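PDB 4RXV: uncharacterized protein from Legionella pneumophila subsp. pneumophila str. Philadelphia 1, which is of unknown function but carries a RavJ-type peptidase domain of the papain-like clan CA, and so may act as a cysteine peptidase. Local coordinates for residues A[124-132]-A[197-208]; A[139-149]-A[163-173]. All blocks are in the same frame, centred on the assembly; numbering follows the deposited sequence.

Contact 1: A[124-132]-A[197-208]; sequences DVAVIGSMH and SLFPATVNYQSA
V127 and Y205 pair across two antiparallel strands at one side of a four-stranded sheet. Strand 202-206 is one edge strand of the sheet within this chain, and 124-130 lies next to it. A classic beta bulge interrupts the pairing. N204 and Y205 both face V127, and V127 O accepts from both backbone nitrogens, the N204 N bond being 2.9 Å long. Beyond the bulge the ladder resumes one residue out of step, with G129 paired to T202.

S207 closes the ladder at the D124 end. Its OG lies between its own backbone N and carbonyl carbon (chi1 67°), which points it back at the other strand. V125 N gives S207 OG an almost straight bond of 2.9 Å. S207 N returns one of 2.8 Å to V125 O. A water joins S207 OG to D124 OD1, which also forms a salt bridge with K147.

At the other end S130 takes over. Its OG donates to L198 O at 2.8 Å, coming at the carbonyl from the side (C=O...OG 108°). M131 N adds a longer bond to S197 O. A further water takes the H132 N-H and donates to both S197 O and P200 O, tying the loop around the cis peptide before P200 to the strand end.

The apolar part centres on I128. Its CD1 touches A201 CB at 3.9 Å and L198 CD1 at 4.1 Å, the I128 and L198 side chains crossing at about a right angle. I128 CG2 meets V203 CG2. On the opposite face V127 and Y205 touch through their CB atoms.

That V127 face is covered by helices 105-114 and 74-84, through Y107, A110 and Y77. Strand 136-146 pairs with the other edge of 124-130.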
loop_
_atom_site.group_PDB
_atom_site.type_symbol
_atom_site.label_atom_id
_atom_site.label_comp_id
_atom_site.label_asym_id
_atom_site.label_seq_id
_atom_site.Cartn_x
_atom_site.Cartn_y
_atom_site.Cartn_z
ATOM N N ASP A 124 3.003 -13.010 -8.458
ATOM C CA ASP A 124 4.051 -12.009 -8.564
ATOM C C ASP A 124 3.498 -10.686 -8.018
ATOM O O ASP A 124 2.279 -10.488 -7.946
ATOM C CB ASP A 124 4.494 -11.844 -10.023
ATOM C CG ASP A 124 5.064 -13.112 -10.623
ATOM O OD1 ASP A 124 5.953 -13.711 -9.996
ATOM O OD2 ASP A 124 4.666 -13.478 -11.758
ATOM N N VAL A 125 4.398 -9.783 -7.615
ATOM C CA VAL A 125 4.014 -8.500 -7.033
ATOM C C VAL A 125 4.466 -7.409 -7.970
ATOM O O VAL A 125 5.566 -7.474 -8.523
ATOM C CB VAL A 125 4.644 -8.331 -5.639
ATOM C CG1 VAL A 125 4.314 -6.966 -5.060
ATOM C CG2 VAL A 125 4.134 -9.403 -4.698
ATOM N N ALA A 126 3.625 -6.403 -8.163
ATOM C CA ALA A 126 4.013 -5.236 -8.938
ATOM C C ALA A 126 3.603 -3.983 -8.191
ATOM O O ALA A 126 2.682 -4.008 -7.368
ATOM C CB ALA A 126 3.390 -5.250 -10.319
ATOM N N VAL A 127 4.276 -2.891 -8.482
ATOM C CA VAL A 127 3.887 -1.577 -7.954
ATOM C C VAL A 127 3.741 -0.644 -9.133
ATOM O O VAL A 127 4.627 -0.589 -10.006
ATOM C CB VAL A 127 4.915 -1.044 -6.935
ATOM C CG1 VAL A 127 4.474 0.330 -6.393
ATOM C CG2 VAL A 127 5.099 -2.031 -5.800
ATOM N N ILE A 128 2.621 0.039 -9.183
ATOM C CA ILE A 128 2.247 0.871 -10.310
ATOM C C ILE A 128 1.928 2.288 -9.860
ATOM O O ILE A 128 1.462 2.534 -8.748
ATOM C CB ILE A 128 1.017 0.286 -11.077
ATOM C CG1 ILE A 128 -0.279 0.405 -10.257
ATOM C CG2 ILE A 128 1.288 -1.162 -11.481
ATOM C CD1 ILE A 128 -1.551 -0.066 -11.004
ATOM N N GLY A 129 2.207 3.230 -10.750
ATOM C CA GLY A 129 1.714 4.587 -10.603
ATOM C C GLY A 129 0.389 4.693 -11.302
ATOM O O GLY A 129 0.227 4.300 -12.458
ATOM N N SER A 130 -0.583 5.232 -10.584
ATOM C CA SER A 130 -1.957 5.313 -11.048
ATOM C C SER A 130 -2.510 6.713 -10.740
ATOM O O SER A 130 -1.758 7.616 -10.377
ATOM C CB SER A 130 -2.772 4.184 -10.410
ATOM O OG SER A 130 -4.139 4.159 -10.773
ATOM N N MET A 131 -3.811 6.914 -10.919
ATOM C CA MET A 131 -4.423 8.239 -10.721
ATOM C C MET A 131 -3.678 9.275 -11.555
ATOM O O MET A 131 -3.190 10.294 -11.067
ATOM C CB MET A 131 -4.505 8.605 -9.231
ATOM C CG MET A 131 -5.505 9.706 -8.958
ATOM S SD MET A 131 -5.589 10.139 -7.212
ATOM C CE MET A 131 -6.348 8.682 -6.555
ATOM N N HIS A 132 -3.628 8.984 -12.846
ATOM C CA HIS A 132 -2.940 9.830 -13.800
ATOM C C HIS A 132 -3.622 11.158 -13.949
ATOM O O HIS A 132 -4.837 11.222 -14.065
ATOM C CB HIS A 132 -2.934 9.126 -15.144
ATOM C CG HIS A 132 -2.119 9.810 -16.183
ATOM N ND1 HIS A 132 -2.683 10.334 -17.321
ATOM C CD2 HIS A 132 -0.790 10.049 -16.269
ATOM C CE1 HIS A 132 -1.736 10.878 -18.066
ATOM N NE2 HIS A 132 -0.576 10.710 -17.455
ATOM N N SER A 197 -10.100 5.577 -11.791
ATOM C CA SER A 197 -8.820 6.241 -11.969
ATOM C C SER A 197 -7.668 5.249 -12.020
ATOM O O SER A 197 -6.517 5.657 -12.086
ATOM C CB SER A 197 -8.578 7.229 -10.840
ATOM O OG SER A 197 -8.419 6.562 -9.616
ATOM N N LEU A 198 -7.978 3.954 -12.002
ATOM C CA LEU A 198 -6.947 2.911 -12.002
ATOM C C LEU A 198 -6.074 2.986 -13.248
ATOM O O LEU A 198 -4.852 2.974 -13.163
ATOM C CB LEU A 198 -7.626 1.541 -11.890
ATOM C CG LEU A 198 -6.747 0.290 -11.954
ATOM C CD1 LEU A 198 -5.674 0.329 -10.902
ATOM C CD2 LEU A 198 -7.606 -0.943 -11.802
ATOM N N PHE A 199 -6.715 3.089 -14.402
ATOM C CA PHE A 199 -6.023 3.150 -15.695
ATOM C C PHE A 199 -6.175 4.544 -16.301
ATOM O O PHE A 199 -7.223 5.181 -16.125
ATOM C CB PHE A 199 -6.594 2.116 -16.670
ATOM C CG PHE A 199 -6.588 0.721 -16.144
ATOM C CD1 PHE A 199 -5.412 0.081 -15.830
ATOM C CD2 PHE A 199 -7.781 0.059 -15.929
ATOM C CE1 PHE A 199 -5.421 -1.191 -15.316
ATOM C CE2 PHE A 199 -7.790 -1.218 -15.431
ATOM C CZ PHE A 199 -6.608 -1.852 -15.138
ATOM N N PRO A 200 -5.160 5.023 -17.047
ATOM C CA PRO A 200 -3.891 4.352 -17.350
ATOM C C PRO A 200 -2.931 4.412 -16.172
ATOM O O PRO A 200 -3.001 5.304 -15.314
ATOM C CB PRO A 200 -3.341 5.174 -18.514
ATOM C CG PRO A 200 -3.867 6.529 -18.260
ATOM C CD PRO A 200 -5.257 6.313 -17.742
ATOM N N ALA A 201 -2.015 3.453 -16.149
ATOM C CA ALA A 201 -1.029 3.346 -15.088
ATOM C C ALA A 201 0.337 3.076 -15.681
ATOM O O ALA A 201 0.451 2.750 -16.867
ATOM C CB ALA A 201 -1.425 2.234 -14.092
ATOM N N THR A 202 1.371 3.217 -14.871
ATOM C CA THR A 202 2.725 2.915 -15.261
ATOM C C THR A 202 3.301 1.903 -14.273
ATOM O O THR A 202 3.094 2.003 -13.078
ATOM C CB THR A 202 3.588 4.202 -15.347
ATOM O OG1 THR A 202 4.868 3.857 -15.878
ATOM C CG2 THR A 202 3.745 4.903 -14.009
ATOM N N VAL A 203 4.054 0.942 -14.764
ATOM C CA VAL A 203 4.522 -0.133 -13.906
ATOM C C VAL A 203 5.948 0.106 -13.474
ATOM O O VAL A 203 6.881 -0.070 -14.269
ATOM C CB VAL A 203 4.382 -1.511 -14.571
ATOM C CG1 VAL A 203 4.755 -2.597 -13.581
ATOM C CG2 VAL A 203 2.959 -1.720 -15.069
ATOM N N ASN A 204 6.138 0.494 -12.219
ATOM C CA ASN A 204 7.445 0.894 -11.731
ATOM C C ASN A 204 8.280 -0.232 -11.151
ATOM O O ASN A 204 9.487 -0.106 -11.059
ATOM C CB ASN A 204 7.326 2.035 -10.744
ATOM C CG ASN A 204 6.874 3.310 -11.422
ATOM O OD1 ASN A 204 5.887 3.923 -11.024
ATOM N ND2 ASN A 204 7.566 3.684 -12.477
ATOM N N TYR A 205 7.644 -1.320 -10.748
ATOM C CA TYR A 205 8.359 -2.463 -10.193
ATOM C C TYR A 205 7.587 -3.724 -10.514
ATOM O O TYR A 205 6.368 -3.758 -10.352
ATOM C CB TYR A 205 8.526 -2.326 -8.669
ATOM C CG TYR A 205 9.081 -3.582 -7.999
ATOM C CD1 TYR A 205 10.428 -3.876 -8.081
ATOM C CD2 TYR A 205 8.259 -4.470 -7.331
ATOM C CE1 TYR A 205 10.945 -5.017 -7.480
ATOM C CE2 TYR A 205 8.769 -5.615 -6.718
ATOM C CZ TYR A 205 10.101 -5.886 -6.804
ATOM O OH TYR A 205 10.578 -7.027 -6.204
ATOM N N GLN A 206 8.312 -4.756 -10.930
ATOM C CA GLN A 206 7.771 -6.107 -11.090
ATOM C C GLN A 206 8.712 -7.089 -10.415
ATOM O O GLN A 206 9.872 -7.234 -10.826
ATOM C CB GLN A 206 7.604 -6.494 -12.567
ATOM C CG GLN A 206 6.672 -5.576 -13.305
ATOM C CD GLN A 206 6.259 -6.061 -14.699
ATOM O OE1 GLN A 206 5.719 -7.151 -14.867
ATOM N NE2 GLN A 206 6.483 -5.234 -15.702
ATOM N N SER A 207 8.240 -7.802 -9.396
ATOM C CA SER A 207 9.082 -8.788 -8.728
ATOM C C SER A 207 9.555 -9.864 -9.696
ATOM O O SER A 207 10.625 -10.439 -9.511
ATOM C CB SER A 207 8.376 -9.411 -7.529
ATOM O OG SER A 207 7.258 -10.206 -7.904
ATOM N N ALA A 208 8.768 -10.133 -10.733
ATOM C CA ALA A 208 9.137 -11.104 -11.756
ATOM C C ALA A 208 10.412 -10.725 -12.507
ATOM O O ALA A 208 11.027 -11.587 -13.129
ATOM C CB ALA A 208 7.987 -11.253 -12.741
HETATM O O HOH W 1 7.776 -12.800 -8.515
HETATM O O HOH W 2 6.032 -9.086 -11.014
HETATM O O HOH W 3 -5.945 5.190 -8.604
HETATM O O HOH W 4 -4.986 6.744 -14.086
#

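Contact 2: A[139-149]-A[163-173]; sequences HNITLLVPKGS and FPIGTLIVDPW
F163 CE1 meets L143 CD1 at 3.9 Å, just before P164 packs its CG and CB on S149 OG. P164 starts a type II turn to T167, matched by another from P146 to S149. I165 O lies 3.3 Å from P146 CG. T167 OG1 turns back to donate to P164 O, while its CG2 meets L143 CB.

L168 begins the antiparallel ladder, exchanging two backbone bonds with L144. I169 lies side by side with L143, and its CG2 touches I141 CG2. V170 pairs with T142, and its CG2 reaches L144 CD1 on the other face.

D171 leaves the ladder as the N-cap of the next helix, its OD1 capping A174 N. Its CG stands anti to the backbone N (chi1 -171°), bringing the carboxylate to the H139 ring edge. H139 NE2 donates to D171 OD2 at 2.6 Å, in the plane of its ring, meeting OD2 on the syn side but 32° out of the carboxylate plane. W173 comes in obliquely, its CZ3 over one H139 face and the ring planes 51° apart.

H139 is thus held at both nitrogens, ND1 by C102 O and NE2 by D171, which fixes the ring's rotation.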
loop_
_atom_site.group_PDB
_atom_site.type_symbol
_atom_site.label_atom_id
_atom_site.label_comp_id
_atom_site.label_asym_id
_atom_site.label_seq_id
_atom_site.Cartn_x
_atom_site.Cartn_y
_atom_site.Cartn_z
ATOM N N HIS A 139 -0.817 8.484 -7.477
ATOM C CA HIS A 139 -1.136 7.456 -6.485
ATOM C C HIS A 139 -0.530 6.119 -6.869
ATOM O O HIS A 139 -0.894 5.549 -7.887
ATOM C CB HIS A 139 -2.642 7.327 -6.459
ATOM C CG HIS A 139 -3.161 6.317 -5.493
ATOM N ND1 HIS A 139 -2.615 6.121 -4.244
ATOM C CD2 HIS A 139 -4.205 5.466 -5.586
ATOM C CE1 HIS A 139 -3.293 5.175 -3.613
ATOM N NE2 HIS A 139 -4.270 4.777 -4.401
ATOM N N ASN A 140 0.358 5.592 -6.043
ATOM C CA ASN A 140 0.900 4.266 -6.314
ATOM C C ASN A 140 0.009 3.200 -5.695
ATOM O O ASN A 140 -0.628 3.419 -4.656
ATOM C CB ASN A 140 2.340 4.154 -5.867
ATOM C CG ASN A 140 3.234 5.133 -6.618
ATOM O OD1 ASN A 140 3.059 5.346 -7.810
ATOM N ND2 ASN A 140 4.161 5.737 -5.928
ATOM N N ILE A 141 -0.056 2.069 -6.368
ATOM C CA ILE A 141 -0.892 0.936 -5.987
ATOM C C ILE A 141 -0.072 -0.328 -6.123
ATOM O O ILE A 141 0.744 -0.451 -7.033
ATOM C CB ILE A 141 -2.151 0.851 -6.923
ATOM C CG1 ILE A 141 -3.022 2.102 -6.724
ATOM C CG2 ILE A 141 -2.926 -0.416 -6.679
ATOM C CD1 ILE A 141 -4.173 2.195 -7.726
ATOM N N THR A 142 -0.295 -1.293 -5.244
ATOM C CA THR A 142 0.350 -2.601 -5.311
ATOM C C THR A 142 -0.584 -3.589 -5.966
ATOM O O THR A 142 -1.794 -3.580 -5.706
ATOM C CB THR A 142 0.850 -2.998 -3.931
ATOM O OG1 THR A 142 1.921 -2.107 -3.620
ATOM C CG2 THR A 142 1.351 -4.429 -3.848
ATOM N N LEU A 143 -0.024 -4.454 -6.811
ATOM C CA LEU A 143 -0.772 -5.517 -7.472
ATOM C C LEU A 143 -0.206 -6.881 -7.120
ATOM O O LEU A 143 1.003 -7.058 -6.991
ATOM C CB LEU A 143 -0.737 -5.406 -8.997
ATOM C CG LEU A 143 -1.181 -4.081 -9.605
ATOM C CD1 LEU A 143 -0.981 -4.143 -11.132
ATOM C CD2 LEU A 143 -2.606 -3.759 -9.244
ATOM N N LEU A 144 -1.116 -7.834 -7.008
ATOM C CA LEU A 144 -0.803 -9.261 -7.039
ATOM C C LEU A 144 -1.247 -9.811 -8.378
ATOM O O LEU A 144 -2.426 -9.738 -8.705
ATOM C CB LEU A 144 -1.530 -9.990 -5.910
ATOM C CG LEU A 144 -1.046 -9.626 -4.504
ATOM C CD1 LEU A 144 -2.111 -9.945 -3.463
ATOM C CD2 LEU A 144 0.226 -10.348 -4.172
ATOM N N VAL A 145 -0.306 -10.293 -9.186
ATOM C CA VAL A 145 -0.654 -10.839 -10.494
ATOM C C VAL A 145 -0.369 -12.331 -10.498
ATOM O O VAL A 145 0.605 -12.779 -9.928
ATOM C CB VAL A 145 0.084 -10.123 -11.657
ATOM C CG1 VAL A 145 -0.357 -8.650 -11.731
ATOM C CG2 VAL A 145 1.589 -10.236 -11.535
ATOM N N PRO A 146 -1.242 -13.122 -11.122
ATOM C CA PRO A 146 -0.984 -14.554 -11.155
ATOM C C PRO A 146 0.356 -14.853 -11.809
ATOM O O PRO A 146 0.775 -14.189 -12.747
ATOM C CB PRO A 146 -2.156 -15.095 -11.974
ATOM C CG PRO A 146 -3.251 -14.115 -11.730
ATOM C CD PRO A 146 -2.565 -12.794 -11.681
ATOM N N LYS A 147 1.049 -15.844 -11.269
ATOM C CA LYS A 147 2.340 -16.259 -11.796
ATOM C C LYS A 147 2.294 -16.425 -13.297
ATOM O O LYS A 147 1.400 -17.105 -13.805
ATOM C CB LYS A 147 2.699 -17.618 -11.202
ATOM C CG LYS A 147 3.186 -17.560 -9.801
ATOM C CD LYS A 147 4.527 -16.903 -9.743
ATOM C CE LYS A 147 5.115 -17.036 -8.375
ATOM N NZ LYS A 147 6.381 -16.296 -8.305
ATOM N N GLY A 148 3.281 -15.869 -14.000
ATOM C CA GLY A 148 3.352 -16.008 -15.444
ATOM C C GLY A 148 3.137 -14.673 -16.115
ATOM O O GLY A 148 3.571 -14.443 -17.243
ATOM N N SER A 149 2.473 -13.776 -15.405
ATOM C CA SER A 149 2.140 -12.464 -15.962
ATOM C C SER A 149 3.359 -11.562 -16.170
ATOM O O SER A 149 4.277 -11.549 -15.359
ATOM C CB SER A 149 1.154 -11.734 -15.045
ATOM O OG SER A 149 0.014 -12.526 -14.761
ATOM N N PHE A 163 -4.277 -6.038 -18.448
ATOM C CA PHE A 163 -4.372 -6.289 -16.996
ATOM C C PHE A 163 -4.798 -7.756 -16.808
ATOM O O PHE A 163 -5.917 -8.120 -17.163
ATOM C CB PHE A 163 -5.422 -5.348 -16.428
ATOM C CG PHE A 163 -5.410 -5.181 -14.929
ATOM C CD1 PHE A 163 -4.405 -4.496 -14.289
ATOM C CD2 PHE A 163 -6.482 -5.614 -14.172
ATOM C CE1 PHE A 163 -4.447 -4.294 -12.923
ATOM C CE2 PHE A 163 -6.528 -5.393 -12.796
ATOM C CZ PHE A 163 -5.529 -4.728 -12.189
ATOM N N PRO A 164 -3.915 -8.611 -16.260
ATOM C CA PRO A 164 -4.207 -10.048 -16.272
ATOM C C PRO A 164 -5.445 -10.450 -15.495
ATOM O O PRO A 164 -5.739 -9.844 -14.458
ATOM C CB PRO A 164 -2.974 -10.655 -15.606
ATOM C CG PRO A 164 -1.896 -9.689 -15.886
ATOM C CD PRO A 164 -2.538 -8.346 -15.815
ATOM N N ILE A 165 -6.117 -11.492 -15.985
ATOM C CA ILE A 165 -7.187 -12.151 -15.254
ATOM C C ILE A 165 -6.642 -12.583 -13.912
ATOM O O ILE A 165 -5.565 -13.164 -13.832
ATOM C CB ILE A 165 -7.707 -13.426 -16.005
ATOM C CG1 ILE A 165 -8.367 -13.049 -17.326
ATOM C CG2 ILE A 165 -8.700 -14.214 -15.147
ATOM C CD1 ILE A 165 -8.675 -14.240 -18.229
ATOM N N GLY A 166 -7.372 -12.293 -12.848
ATOM C CA GLY A 166 -6.968 -12.744 -11.534
ATOM C C GLY A 166 -6.101 -11.748 -10.778
ATOM O O GLY A 166 -5.701 -12.011 -9.654
ATOM N N THR A 167 -5.823 -10.591 -11.359
ATOM C CA THR A 167 -5.053 -9.573 -10.652
ATOM C C THR A 167 -5.845 -9.047 -9.460
ATOM O O THR A 167 -7.040 -8.801 -9.551
ATOM C CB THR A 167 -4.671 -8.430 -11.577
ATOM O OG1 THR A 167 -3.881 -8.950 -12.643
ATOM C CG2 THR A 167 -3.865 -7.374 -10.837
ATOM N N LEU A 168 -5.161 -8.898 -8.332
ATOM C CA LEU A 168 -5.727 -8.284 -7.137
ATOM C C LEU A 168 -5.027 -6.966 -6.812
ATOM O O LEU A 168 -3.816 -6.835 -6.933
ATOM C CB LEU A 168 -5.600 -9.208 -5.939
ATOM C CG LEU A 168 -6.307 -10.552 -6.088
ATOM C CD1 LEU A 168 -5.910 -11.495 -4.965
ATOM C CD2 LEU A 168 -7.826 -10.380 -6.097
ATOM N N ILE A 169 -5.826 -5.983 -6.432
ATOM C CA ILE A 169 -5.358 -4.650 -6.103
ATOM C C ILE A 169 -5.160 -4.538 -4.592
ATOM O O ILE A 169 -5.992 -5.045 -3.811
ATOM C CB ILE A 169 -6.389 -3.612 -6.618
ATOM C CG1 ILE A 169 -6.345 -3.583 -8.153
ATOM C CG2 ILE A 169 -6.181 -2.224 -6.046
ATOM C CD1 ILE A 169 -7.649 -3.165 -8.769
ATOM N N VAL A 170 -4.131 -3.814 -4.180
ATOM C CA VAL A 170 -3.803 -3.602 -2.778
ATOM C C VAL A 170 -3.456 -2.107 -2.610
ATOM O O VAL A 170 -2.437 -1.633 -3.106
ATOM C CB VAL A 170 -2.667 -4.520 -2.301
ATOM C CG1 VAL A 170 -2.443 -4.297 -0.820
ATOM C CG2 VAL A 170 -2.995 -5.986 -2.610
ATOM N N ASP A 171 -4.304 -1.403 -1.870
ATOM C CA ASP A 171 -4.232 0.041 -1.754
ATOM C C ASP A 171 -4.428 0.448 -0.289
ATOM O O ASP A 171 -5.545 0.800 0.128
ATOM C CB ASP A 171 -5.279 0.681 -2.659
ATOM C CG ASP A 171 -5.132 2.190 -2.764
ATOM O OD1 ASP A 171 -4.383 2.815 -1.963
ATOM O OD2 ASP A 171 -5.783 2.761 -3.673
ATOM N N PRO A 172 -3.359 0.414 0.513
ATOM C CA PRO A 172 -3.502 0.790 1.919
ATOM C C PRO A 172 -3.921 2.249 2.126
ATOM O O PRO A 172 -4.626 2.554 3.087
ATOM C CB PRO A 172 -2.114 0.528 2.500
ATOM C CG PRO A 172 -1.185 0.552 1.316
ATOM C CD PRO A 172 -1.992 -0.051 0.199
ATOM N N TRP A 173 -3.520 3.152 1.229
ATOM C CA TRP A 173 -3.971 4.539 1.323
ATOM C C TRP A 173 -5.485 4.647 1.276
ATOM O O TRP A 173 -6.063 5.430 2.035
ATOM C CB TRP A 173 -3.304 5.387 0.251
ATOM C CG TRP A 173 -3.571 6.857 0.313
ATOM C CD1 TRP A 173 -2.937 7.788 1.098
ATOM C CD2 TRP A 173 -4.485 7.586 -0.502
ATOM N NE1 TRP A 173 -3.400 9.045 0.796
ATOM C CE2 TRP A 173 -4.353 8.948 -0.179
ATOM C CE3 TRP A 173 -5.381 7.220 -1.497
ATOM C CZ2 TRP A 173 -5.108 9.961 -0.814
ATOM C CZ3 TRP A 173 -6.141 8.219 -2.130
ATOM C CH2 TRP A 173 -5.987 9.571 -1.783
#

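Contacts 1 and 2 belong to one antiparallel sheet, with centres about 8 Å apart. Strands 123-133 and 136-146 are its two inner strands; strands 202-206 and 168-170 flank them. The inner strands follow each other in the chain and bond directly: S130 N lies 2.7 Å from H139 O, and A126 O lies 2.8 Å from L143 N. Contact 2 is nested inside the loop that contact 1 closes. S130, which also bonds L198 O, pairs with H139 on the neighbouring strand, so the two contacts meet there. A histidine-carboxylate pair near C102 is consistent with a clan CA peptidase site, but no catalytic role is established here.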